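Local coordinates for protein enoyl-CoA hydratase (Thermus thermophilus, PDB 1WZ8) that probably catalyses the reversible hydration of 2-enoyl-CoA thioesters to 3-hydroxyacyl-CoA, as a hexameric member of the crotonase family, at residues P10-A15 / R40-V45; R94-G99 / L120-A125; A109-V114 / T135-G140; P157-M162 / L183-L188. One frame throughout, in Å; residues are numbered along the deposited sequence.

Interaction 1 (P10-A15 / R40-V45); sequences PGLAFA and RGLARV
Leu12 uses both of its methyl groups to meet the helix residues around Leu42 and Val45. The side-chain contacts are all apolar. CD2 of Leu12 touches CD2 of Leu42 at 3.6 Å. The other branch, CD1 of Leu12, lies 4.0 Å from CB of Val45. CD1 of Leu12 also borders the helix backbone, 4.1 Å from O of Gly41. Leu12 crosses both Leu42 and Val45 obliquely, so its branched end rests between them.

The aromatic part is lighter. Phe14 and Val45 reach toward each other tip to tip. CG2 of Val45 comes to the ring edge, near the ring plane, 4.1 Å from CZ of Phe14. Val45 holds CG1 between its backbone N and carbonyl carbon (chi1 65°), which leaves CG2 for Phe14 and Leu12.

The axes of strand 12-15 and helix 40-45 come within 10.8 Å, at 42° to each other. The side chains span the distance. Strand 12-18 is an outer strand of the six-stranded sheet within this chain, paired with 21-26. Leu12 also touches Ile24 and Phe26 on that neighbour. Leu42 touches Phe26 too, and on helix 83-102 it meets Leu96, so helix 36-49 packs against both sheet and helix.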
loop_
_atom_site.group_PDB
_atom_site.type_symbol
_atom_site.label_atom_id
_atom_site.label_comp_id
_atom_site.label_asym_id
_atom_site.label_seq_id
_atom_site.Cartn_x
_atom_site.Cartn_y
_atom_site.Cartn_z
ATOM N N PRO A 10 -33.723 13.697 -14.581
ATOM C CA PRO A 10 -35.070 13.202 -14.299
ATOM C C PRO A 10 -34.958 12.103 -13.249
ATOM O O PRO A 10 -34.099 11.231 -13.347
ATOM C CB PRO A 10 -35.536 12.682 -15.660
ATOM C CG PRO A 10 -34.264 12.232 -16.303
ATOM C CD PRO A 10 -33.311 13.356 -15.954
ATOM N N GLY A 11 -35.821 12.155 -12.242
ATOM C CA GLY A 11 -35.769 11.162 -11.189
ATOM C C GLY A 11 -35.184 11.776 -9.931
ATOM O O GLY A 11 -35.359 11.251 -8.833
ATOM N N LEU A 12 -34.479 12.891 -10.095
ATOM C CA LEU A 12 -33.880 13.586 -8.964
ATOM C C LEU A 12 -34.582 14.916 -8.725
ATOM O O LEU A 12 -34.937 15.622 -9.669
ATOM C CB LEU A 12 -32.390 13.844 -9.211
ATOM C CG LEU A 12 -31.470 12.627 -9.332
ATOM C CD1 LEU A 12 -30.040 13.099 -9.563
ATOM C CD2 LEU A 12 -31.557 11.785 -8.071
ATOM N N ALA A 13 -34.785 15.245 -7.456
ATOM C CA ALA A 13 -35.418 16.498 -7.068
ATOM C C ALA A 13 -34.417 17.219 -6.179
ATOM O O ALA A 13 -33.736 16.587 -5.374
ATOM C CB ALA A 13 -36.708 16.226 -6.302
ATOM N N PHE A 14 -34.325 18.535 -6.326
ATOM C CA PHE A 14 -33.378 19.314 -5.538
ATOM C C PHE A 14 -34.063 20.410 -4.732
ATOM O O PHE A 14 -34.970 21.087 -5.225
ATOM C CB PHE A 14 -32.322 19.937 -6.452
ATOM C CG PHE A 14 -31.600 18.942 -7.316
ATOM C CD1 PHE A 14 -32.198 18.430 -8.464
ATOM C CD2 PHE A 14 -30.314 18.522 -6.988
ATOM C CE1 PHE A 14 -31.525 17.512 -9.274
ATOM C CE2 PHE A 14 -29.631 17.603 -7.793
ATOM C CZ PHE A 14 -30.237 17.099 -8.937
ATOM N N ALA A 15 -33.623 20.583 -3.492
ATOM C CA ALA A 15 -34.197 21.597 -2.619
ATOM C C ALA A 15 -33.206 22.020 -1.542
ATOM O O ALA A 15 -32.207 21.340 -1.309
ATOM C CB ALA A 15 -35.472 21.063 -1.974
ATOM N N ARG A 40 -27.705 5.819 -13.404
ATOM C CA ARG A 40 -26.723 6.682 -14.042
ATOM C C ARG A 40 -26.792 8.103 -13.483
ATOM O O ARG A 40 -25.765 8.761 -13.308
ATOM C CB ARG A 40 -26.934 6.709 -15.554
ATOM C CG ARG A 40 -26.085 7.765 -16.246
ATOM C CD ARG A 40 -25.950 7.504 -17.732
ATOM N NE ARG A 40 -27.253 7.205 -18.321
ATOM C CZ ARG A 40 -27.701 5.974 -18.538
ATOM N NH1 ARG A 40 -26.945 4.935 -18.194
ATOM N NH2 ARG A 40 -28.878 5.785 -19.128
ATOM N N GLY A 41 -28.009 8.566 -13.204
ATOM C CA GLY A 41 -28.190 9.898 -12.658
ATOM C C GLY A 41 -27.542 10.054 -11.295
ATOM O O GLY A 41 -26.842 11.034 -11.043
ATOM N N LEU A 42 -27.778 9.088 -10.413
ATOM C CA LEU A 42 -27.205 9.123 -9.070
ATOM C C LEU A 42 -25.686 9.009 -9.108
ATOM O O LEU A 42 -24.989 9.499 -8.217
ATOM C CB LEU A 42 -27.787 7.983 -8.223
ATOM C CG LEU A 42 -29.241 8.176 -7.785
ATOM C CD1 LEU A 42 -29.803 6.890 -7.196
ATOM C CD2 LEU A 42 -29.305 9.308 -6.773
ATOM N N ALA A 43 -25.171 8.364 -10.147
ATOM C CA ALA A 43 -23.731 8.177 -10.270
ATOM C C ALA A 43 -23.013 9.376 -10.876
ATOM O O ALA A 43 -21.875 9.669 -10.517
ATOM C CB ALA A 43 -23.448 6.935 -11.099
ATOM N N ARG A 44 -23.686 10.073 -11.785
ATOM C CA ARG A 44 -23.078 11.207 -12.466
ATOM C C ARG A 44 -23.382 12.594 -11.913
ATOM O O ARG A 44 -22.641 13.533 -12.187
ATOM C CB ARG A 44 -23.457 11.176 -13.949
ATOM C CG ARG A 44 -23.215 9.836 -14.609
ATOM C CD ARG A 44 -23.661 9.817 -16.061
ATOM N NE ARG A 44 -22.642 10.354 -16.959
ATOM C CZ ARG A 44 -22.360 9.838 -18.152
ATOM N NH1 ARG A 44 -23.023 8.776 -18.591
ATOM N NH2 ARG A 44 -21.402 10.366 -18.901
ATOM N N VAL A 45 -24.455 12.734 -11.142
ATOM C CA VAL A 45 -24.832 14.036 -10.600
ATOM C C VAL A 45 -23.718 14.715 -9.795
ATOM O O VAL A 45 -23.606 15.941 -9.785
ATOM C CB VAL A 45 -26.108 13.918 -9.719
ATOM C CG1 VAL A 45 -25.822 13.061 -8.494
ATOM C CG2 VAL A 45 -26.607 15.305 -9.318
#

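Interaction 2 (R94-G99 / L120-A125); sequences RDLVLG and LALALA
Val97 and Leu96 face Ala121, Leu122 and Ala125 across two nearly parallel helices. The axes of helix segments 94-99 and 120-125 pass 8.6 Å apart with a crossing angle of -20°. The small alanines permit this close approach.

The apolar side-chain contacts come as three pairs. CG2 of Val97 lies 4.2 Å from CB of Ala121. CG1 of Val97 faces CB of Ala125 at 4.3 Å, one helical turn further on. The two branches of Val97 thus divide between the two alanines. CG1 is anti to the backbone N (chi1 174°) and CG2 is anti to the carbonyl carbon. Leu96 and Leu122 cross at about a right angle, and their CD1 atoms meet at 4.2 Å.

Helix 118-125 follows strand 114-116 directly. In crotonases the N-terminal end of the corresponding helix points at the oxyanion hole, and the same role is likely here. The 94-99 part of helix 83-102 therefore packs along a helix probably close to the active site.

Methyl groups also rest near the backbone. CB of Ala125 sits 3.7 Å from O of Val97. CD1 of Leu122 approaches O of Leu96 at 4.1 Å. This carbonyl is buried by the contact and has no hydrogen-bond partner in the model.

The polar residues lie away from the interface. Arg94 forms a long ion pair with Asp95 and a salt bridge with Glu233. Val97 also touches His151 and Phe232, while Leu96 also reaches His39 on helix 36-49.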
loop_
_atom_site.group_PDB
_atom_site.type_symbol
_atom_site.label_atom_id
_atom_site.label_comp_id
_atom_site.label_asym_id
_atom_site.label_seq_id
_atom_site.Cartn_x
_atom_site.Cartn_y
_atom_site.Cartn_z
ATOM N N ARG A 94 -19.053 2.244 -10.283
ATOM C CA ARG A 94 -17.827 2.750 -9.679
ATOM C C ARG A 94 -18.036 4.186 -9.204
ATOM O O ARG A 94 -17.601 4.556 -8.113
ATOM C CB ARG A 94 -16.677 2.686 -10.694
ATOM C CG ARG A 94 -15.382 3.369 -10.250
ATOM C CD ARG A 94 -14.284 3.139 -11.292
ATOM N NE ARG A 94 -13.037 3.838 -10.988
ATOM C CZ ARG A 94 -12.839 5.138 -11.163
ATOM N NH1 ARG A 94 -13.810 5.904 -11.643
ATOM N NH2 ARG A 94 -11.662 5.674 -10.870
ATOM N N ASP A 95 -18.712 4.990 -10.020
ATOM C CA ASP A 95 -18.958 6.388 -9.674
ATOM C C ASP A 95 -20.031 6.591 -8.608
ATOM O O ASP A 95 -20.040 7.608 -7.920
ATOM C CB ASP A 95 -19.321 7.198 -10.926
ATOM C CG ASP A 95 -18.127 7.428 -11.839
ATOM O OD1 ASP A 95 -17.014 7.626 -11.319
ATOM O OD2 ASP A 95 -18.298 7.423 -13.071
ATOM N N LEU A 96 -20.935 5.628 -8.470
ATOM C CA LEU A 96 -21.991 5.737 -7.473
ATOM C C LEU A 96 -21.355 5.781 -6.088
ATOM O O LEU A 96 -21.909 6.368 -5.164
ATOM C CB LEU A 96 -22.944 4.542 -7.565
ATOM C CG LEU A 96 -24.186 4.595 -6.665
ATOM C CD1 LEU A 96 -25.059 5.787 -7.046
ATOM C CD2 LEU A 96 -24.976 3.306 -6.813
ATOM N N VAL A 97 -20.186 5.161 -5.959
ATOM C CA VAL A 97 -19.463 5.130 -4.691
ATOM C C VAL A 97 -18.400 6.230 -4.612
ATOM O O VAL A 97 -18.305 6.949 -3.613
ATOM C CB VAL A 97 -18.796 3.744 -4.478
ATOM C CG1 VAL A 97 -17.919 3.759 -3.230
ATOM C CG2 VAL A 97 -19.871 2.675 -4.347
ATOM N N LEU A 98 -17.610 6.377 -5.668
ATOM C CA LEU A 98 -16.559 7.391 -5.682
ATOM C C LEU A 98 -17.111 8.803 -5.787
ATOM O O LEU A 98 -16.498 9.753 -5.300
ATOM C CB LEU A 98 -15.590 7.127 -6.836
ATOM C CG LEU A 98 -14.870 5.777 -6.790
ATOM C CD1 LEU A 98 -13.871 5.696 -7.939
ATOM C CD2 LEU A 98 -14.159 5.621 -5.450
ATOM N N GLY A 99 -18.273 8.941 -6.422
ATOM C CA GLY A 99 -18.878 10.250 -6.565
ATOM C C GLY A 99 -18.998 10.934 -5.220
ATOM O O GLY A 99 -18.468 12.027 -5.021
ATOM N N LEU A 120 -27.632 0.374 -0.718
ATOM C CA LEU A 120 -26.730 0.352 0.424
ATOM C C LEU A 120 -25.397 0.981 0.018
ATOM O O LEU A 120 -24.739 1.633 0.829
ATOM C CB LEU A 120 -26.513 -1.083 0.908
ATOM C CG LEU A 120 -25.679 -1.269 2.183
ATOM C CD1 LEU A 120 -26.333 -0.534 3.361
ATOM C CD2 LEU A 120 -25.561 -2.754 2.488
ATOM N N ALA A 121 -25.002 0.787 -1.239
ATOM C CA ALA A 121 -23.747 1.355 -1.729
ATOM C C ALA A 121 -23.753 2.874 -1.581
ATOM O O ALA A 121 -22.782 3.475 -1.103
ATOM C CB ALA A 121 -23.529 0.970 -3.196
ATOM N N LEU A 122 -24.858 3.490 -1.985
ATOM C CA LEU A 122 -24.993 4.936 -1.907
ATOM C C LEU A 122 -25.053 5.382 -0.453
ATOM O O LEU A 122 -24.419 6.365 -0.077
ATOM C CB LEU A 122 -26.255 5.386 -2.651
ATOM C CG LEU A 122 -26.540 6.888 -2.717
ATOM C CD1 LEU A 122 -25.349 7.612 -3.329
ATOM C CD2 LEU A 122 -27.801 7.128 -3.539
ATOM N N ALA A 123 -25.804 4.645 0.361
ATOM C CA ALA A 123 -25.949 4.959 1.780
ATOM C C ALA A 123 -24.616 4.936 2.513
ATOM O O ALA A 123 -24.327 5.820 3.332
ATOM C CB ALA A 123 -26.901 3.973 2.438
ATOM N N LEU A 124 -23.810 3.917 2.240
ATOM C CA LEU A 124 -22.516 3.792 2.901
ATOM C C LEU A 124 -21.414 4.661 2.298
ATOM O O LEU A 124 -20.393 4.896 2.942
ATOM C CB LEU A 124 -22.078 2.326 2.928
ATOM C CG LEU A 124 -23.017 1.377 3.682
ATOM C CD1 LEU A 124 -22.365 0.001 3.804
ATOM C CD2 LEU A 124 -23.337 1.949 5.066
ATOM N N ALA A 125 -21.607 5.141 1.071
ATOM C CA ALA A 125 -20.604 6.003 0.454
ATOM C C ALA A 125 -20.712 7.391 1.079
ATOM O O ALA A 125 -19.750 8.169 1.090
ATOM C CB ALA A 125 -20.828 6.089 -1.056
#

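Interaction 3 (A109-V114 / T135-G140); sequences AAVEKV and TRLLDG
Val114 pairs with Arg136 in a parallel beta bridge, with their CA atoms 4.9 Å apart, and N of Arg136 donates to O of Lys113 at 2.9 Å. CA of Val114 adds a CA-H...O contact of 3.6 Å to O of Arg136.

The side chains of Val114 and Arg136 share one face of the sheet. Thr135 makes contacts through both of its branches. Its OG1 is anti to the carbonyl carbon (chi1 -60°). There it hydrogen-bonds with N of Gly132. OG1 of Thr135 lies 2.8 Å from a water, and N of Lys113 donates to the same water. CG2 of Thr135 packs 3.6 Å from O of Lys113. An alanine here would probably leave the water and Gly132 N without this mate and open a gap beside the Lys113 carbonyl. Next to it, CG1 of Val111 meets CD2 of Leu137 at 4.0 Å, the two side chains crossing at about a right angle.

The contact joins two sheets. Strand 107-111 belongs to the six-stranded sheet, where Val111 touches Ala129 and Val131. Strand 136-138 lies between 114-116 and 175-176 in the three-stranded one.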
loop_
_atom_site.group_PDB
_atom_site.type_symbol
_atom_site.label_atom_id
_atom_site.label_comp_id
_atom_site.label_asym_id
_atom_site.label_seq_id
_atom_site.Cartn_x
_atom_site.Cartn_y
_atom_site.Cartn_z
ATOM N N ALA A 109 -26.859 10.719 4.491
ATOM C CA ALA A 109 -27.922 9.906 3.917
ATOM C C ALA A 109 -28.993 9.602 4.957
ATOM O O ALA A 109 -28.689 9.143 6.057
ATOM C CB ALA A 109 -27.352 8.606 3.363
ATOM N N ALA A 110 -30.249 9.879 4.613
ATOM C CA ALA A 110 -31.370 9.593 5.507
ATOM C C ALA A 110 -31.876 8.245 5.016
ATOM O O ALA A 110 -32.736 8.173 4.140
ATOM C CB ALA A 110 -32.452 10.659 5.363
ATOM N N VAL A 111 -31.329 7.177 5.584
ATOM C CA VAL A 111 -31.673 5.822 5.167
ATOM C C VAL A 111 -32.942 5.299 5.830
ATOM O O VAL A 111 -32.908 4.752 6.930
ATOM C CB VAL A 111 -30.499 4.874 5.456
ATOM C CG1 VAL A 111 -30.668 3.578 4.688
ATOM C CG2 VAL A 111 -29.186 5.561 5.081
ATOM N N GLU A 112 -34.057 5.460 5.127
ATOM C CA GLU A 112 -35.359 5.039 5.621
ATOM C C GLU A 112 -35.798 3.667 5.124
ATOM O O GLU A 112 -35.737 3.382 3.930
ATOM C CB GLU A 112 -36.422 6.064 5.215
ATOM C CG GLU A 112 -36.197 7.467 5.748
ATOM C CD GLU A 112 -37.157 8.473 5.138
ATOM O OE1 GLU A 112 -37.053 8.736 3.919
ATOM O OE2 GLU A 112 -38.021 8.996 5.874
ATOM N N LYS A 113 -36.232 2.831 6.064
ATOM C CA LYS A 113 -36.758 1.495 5.785
ATOM C C LYS A 113 -35.908 0.449 5.079
ATOM O O LYS A 113 -35.771 -0.665 5.580
ATOM C CB LYS A 113 -38.079 1.614 5.019
ATOM C CG LYS A 113 -39.156 2.391 5.752
ATOM C CD LYS A 113 -40.472 2.330 5.000
ATOM C CE LYS A 113 -41.530 3.180 5.690
ATOM N NZ LYS A 113 -41.095 4.601 5.776
ATOM N N VAL A 114 -35.369 0.781 3.909
ATOM C CA VAL A 114 -34.582 -0.188 3.163
ATOM C C VAL A 114 -33.389 0.393 2.403
ATOM O O VAL A 114 -33.465 1.475 1.828
ATOM C CB VAL A 114 -35.464 -0.934 2.129
ATOM C CG1 VAL A 114 -34.667 -2.048 1.473
ATOM C CG2 VAL A 114 -36.718 -1.493 2.796
ATOM N N THR A 135 -34.607 -0.234 10.198
ATOM C CA THR A 135 -34.236 -0.215 8.784
ATOM C C THR A 135 -33.575 -1.542 8.421
ATOM O O THR A 135 -32.873 -2.135 9.240
ATOM C CB THR A 135 -33.242 0.935 8.486
ATOM O OG1 THR A 135 -33.855 2.185 8.811
ATOM C CG2 THR A 135 -32.845 0.950 7.007
ATOM N N ARG A 136 -33.802 -2.008 7.194
ATOM C CA ARG A 136 -33.207 -3.259 6.732
ATOM C C ARG A 136 -32.031 -2.937 5.812
ATOM O O ARG A 136 -32.213 -2.290 4.784
ATOM C CB ARG A 136 -34.246 -4.097 5.971
ATOM C CG ARG A 136 -33.731 -5.452 5.491
ATOM C CD ARG A 136 -34.873 -6.346 5.023
ATOM N NE ARG A 136 -35.339 -6.018 3.677
ATOM C CZ ARG A 136 -34.896 -6.609 2.570
ATOM N NH1 ARG A 136 -33.977 -7.564 2.648
ATOM N NH2 ARG A 136 -35.371 -6.250 1.386
ATOM N N LEU A 137 -30.832 -3.379 6.189
ATOM C CA LEU A 137 -29.635 -3.135 5.385
ATOM C C LEU A 137 -29.094 -4.475 4.904
ATOM O O LEU A 137 -28.779 -5.356 5.707
ATOM C CB LEU A 137 -28.575 -2.401 6.214
ATOM C CG LEU A 137 -29.056 -1.112 6.887
ATOM C CD1 LEU A 137 -27.923 -0.511 7.710
ATOM C CD2 LEU A 137 -29.535 -0.116 5.837
ATOM N N LEU A 138 -28.975 -4.626 3.591
ATOM C CA LEU A 138 -28.506 -5.882 3.024
ATOM C C LEU A 138 -27.754 -5.698 1.711
ATOM O O LEU A 138 -28.203 -4.988 0.816
ATOM C CB LEU A 138 -29.708 -6.803 2.802
ATOM C CG LEU A 138 -29.539 -8.197 2.191
ATOM C CD1 LEU A 138 -28.680 -9.085 3.073
ATOM C CD2 LEU A 138 -30.911 -8.799 2.026
ATOM N N ASP A 139 -26.595 -6.328 1.607
ATOM C CA ASP A 139 -25.823 -6.246 0.381
ATOM C C ASP A 139 -26.689 -6.931 -0.677
ATOM O O ASP A 139 -26.989 -6.351 -1.720
ATOM C CB ASP A 139 -24.505 -6.984 0.538
ATOM C CG ASP A 139 -23.724 -7.033 -0.753
ATOM O OD1 ASP A 139 -23.079 -6.022 -1.109
ATOM O OD2 ASP A 139 -23.778 -8.082 -1.423
ATOM N N GLY A 140 -27.072 -8.175 -0.392
ATOM C CA GLY A 140 -27.951 -8.933 -1.270
ATOM C C GLY A 140 -27.452 -9.555 -2.562
ATOM O O GLY A 140 -28.208 -10.264 -3.226
HETATM O O HOH W 1 -36.495 3.106 8.870
#

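Interaction 4 (P157-M162 / L183-L188); sequences PLLVGM and LGLVAL
Leu159 and Leu185 cross obliquely, CD1 to CD1 at 3.7 Å. Their first torsions differ. CG of Leu159 is anti to its carbonyl carbon (chi1 -73°), whereas CG of Leu185 is anti to its backbone N (chi1 -173°). An alanine in place of Leu159 would probably open a gap beside Leu185 CD1, where Leu124 of helix 118-125 also packs.

Val160 works through one branch. CG1 of Val160 lies against the chain turn, 3.7 Å from CB of Leu183 and 3.7 Å from CB of Leu185. CG1 of Val160 comes closer still to the backbone, 3.5 Å from N of Leu185.

Gly184 lies at the turn, with positive phi. It is the C-prime residue of the Schellman motif ending helix 177-183. A CB on it would come within 3.1 Å of O of Leu159. Ala163 of a neighbouring subunit packs on Leu159.

Both backbones present carbonyls to each other. O of Leu159 and O of Gly184 are 3.2 Å apart, and two acceptors cannot bond directly. A water lies within donating distance of both Val160 O and Leu183 O, although its protons have further acceptors in reach. The direct hold between the segments therefore rests on apolar packing.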
loop_
_atom_site.group_PDB
_atom_site.type_symbol
_atom_site.label_atom_id
_atom_site.label_comp_id
_atom_site.label_asym_id
_atom_site.label_seq_id
_atom_site.Cartn_x
_atom_site.Cartn_y
_atom_site.Cartn_z
ATOM N N PRO A 157 -14.835 -3.582 5.185
ATOM C CA PRO A 157 -13.734 -3.891 6.105
ATOM C C PRO A 157 -13.372 -2.768 7.071
ATOM O O PRO A 157 -13.116 -3.021 8.254
ATOM C CB PRO A 157 -12.584 -4.239 5.163
ATOM C CG PRO A 157 -13.302 -4.862 3.993
ATOM C CD PRO A 157 -14.461 -3.901 3.795
ATOM N N LEU A 158 -13.336 -1.535 6.569
ATOM C CA LEU A 158 -12.986 -0.389 7.404
ATOM C C LEU A 158 -14.160 0.155 8.205
ATOM O O LEU A 158 -14.020 1.137 8.931
ATOM C CB LEU A 158 -12.382 0.736 6.562
ATOM C CG LEU A 158 -10.942 0.545 6.083
ATOM C CD1 LEU A 158 -10.500 1.776 5.297
ATOM C CD2 LEU A 158 -10.023 0.317 7.279
ATOM N N LEU A 159 -15.318 -0.486 8.075
ATOM C CA LEU A 159 -16.494 -0.056 8.818
ATOM C C LEU A 159 -16.796 -1.008 9.970
ATOM O O LEU A 159 -16.939 -0.577 11.118
ATOM C CB LEU A 159 -17.722 0.027 7.899
ATOM C CG LEU A 159 -17.786 1.182 6.892
ATOM C CD1 LEU A 159 -19.043 1.044 6.052
ATOM C CD2 LEU A 159 -17.792 2.521 7.620
ATOM N N VAL A 160 -16.875 -2.300 9.667
ATOM C CA VAL A 160 -17.200 -3.298 10.680
ATOM C C VAL A 160 -16.164 -4.389 10.924
ATOM O O VAL A 160 -16.362 -5.246 11.785
ATOM C CB VAL A 160 -18.543 -3.996 10.355
ATOM C CG1 VAL A 160 -19.661 -2.968 10.306
ATOM C CG2 VAL A 160 -18.440 -4.743 9.032
ATOM N N GLY A 161 -15.062 -4.368 10.186
ATOM C CA GLY A 161 -14.062 -5.399 10.384
ATOM C C GLY A 161 -14.360 -6.578 9.481
ATOM O O GLY A 161 -15.495 -6.754 9.036
ATOM N N MET A 162 -13.351 -7.410 9.240
ATOM C CA MET A 162 -13.494 -8.550 8.339
ATOM C C MET A 162 -14.435 -9.676 8.766
ATOM O O MET A 162 -15.087 -10.285 7.917
ATOM C CB MET A 162 -12.116 -9.137 8.034
ATOM C CG MET A 162 -12.115 -10.084 6.841
ATOM S SD MET A 162 -12.672 -9.249 5.334
ATOM C CE MET A 162 -11.412 -7.994 5.201
ATOM N N LEU A 183 -22.441 -2.365 15.209
ATOM C CA LEU A 183 -21.270 -2.919 14.531
ATOM C C LEU A 183 -20.335 -1.829 14.019
ATOM O O LEU A 183 -19.154 -2.083 13.785
ATOM C CB LEU A 183 -21.691 -3.793 13.342
ATOM C CG LEU A 183 -22.474 -5.085 13.590
ATOM C CD1 LEU A 183 -22.732 -5.782 12.254
ATOM C CD2 LEU A 183 -21.678 -6.002 14.521
ATOM N N GLY A 184 -20.869 -0.627 13.829
ATOM C CA GLY A 184 -20.055 0.473 13.329
ATOM C C GLY A 184 -20.218 0.707 11.834
ATOM O O GLY A 184 -19.459 1.463 11.227
ATOM N N LEU A 185 -21.218 0.068 11.233
ATOM C CA LEU A 185 -21.463 0.227 9.800
ATOM C C LEU A 185 -21.996 1.627 9.501
ATOM O O LEU A 185 -21.685 2.211 8.462
ATOM C CB LEU A 185 -22.475 -0.805 9.307
ATOM C CG LEU A 185 -22.673 -0.846 7.787
ATOM C CD1 LEU A 185 -21.469 -1.520 7.139
ATOM C CD2 LEU A 185 -23.946 -1.614 7.449
ATOM N N VAL A 186 -22.812 2.152 10.414
ATOM C CA VAL A 186 -23.387 3.484 10.268
ATOM C C VAL A 186 -23.215 4.258 11.569
ATOM O O VAL A 186 -23.020 3.658 12.629
ATOM C CB VAL A 186 -24.888 3.419 9.917
ATOM C CG1 VAL A 186 -25.071 2.709 8.583
ATOM C CG2 VAL A 186 -25.658 2.698 11.022
ATOM N N ALA A 187 -23.314 5.581 11.490
ATOM C CA ALA A 187 -23.116 6.438 12.659
ATOM C C ALA A 187 -24.235 6.466 13.689
ATOM O O ALA A 187 -23.977 6.399 14.899
ATOM C CB ALA A 187 -22.818 7.867 12.203
ATOM N N LEU A 188 -25.471 6.583 13.222
ATOM C CA LEU A 188 -26.600 6.669 14.135
ATOM C C LEU A 188 -27.784 5.830 13.722
ATOM O O LEU A 188 -28.041 5.638 12.536
ATOM C CB LEU A 188 -27.073 8.116 14.247
ATOM C CG LEU A 188 -26.116 9.198 14.749
ATOM C CD1 LEU A 188 -26.705 10.557 14.405
ATOM C CD2 LEU A 188 -25.890 9.057 16.258
HETATM O O HOH W 2 -18.110 -4.661 13.896
#

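Interaction 1 comes first along the chain and closes before the others open. Interactions 2 and 3 alternate their segments, and interaction 4 follows. Interaction 2 is most central, about 4 Å from the chain centre. It touches all three others, their centres lying about 13 to 15 Å from its own. Helix 36-49 of interaction 1 meets helix 83-102. Helix 118-125 bridges interactions 3 and 4 through Leu120 and Leu124. Interactions 1 and 4 lie on opposite sides of the chain centre, their centres about 27 Å apart. Interactions 1 and 3 both reach the six-stranded sheet without touching. The four contacts thus run from an outer strand through the interior of the subunit to a subunit interface of the hexamer.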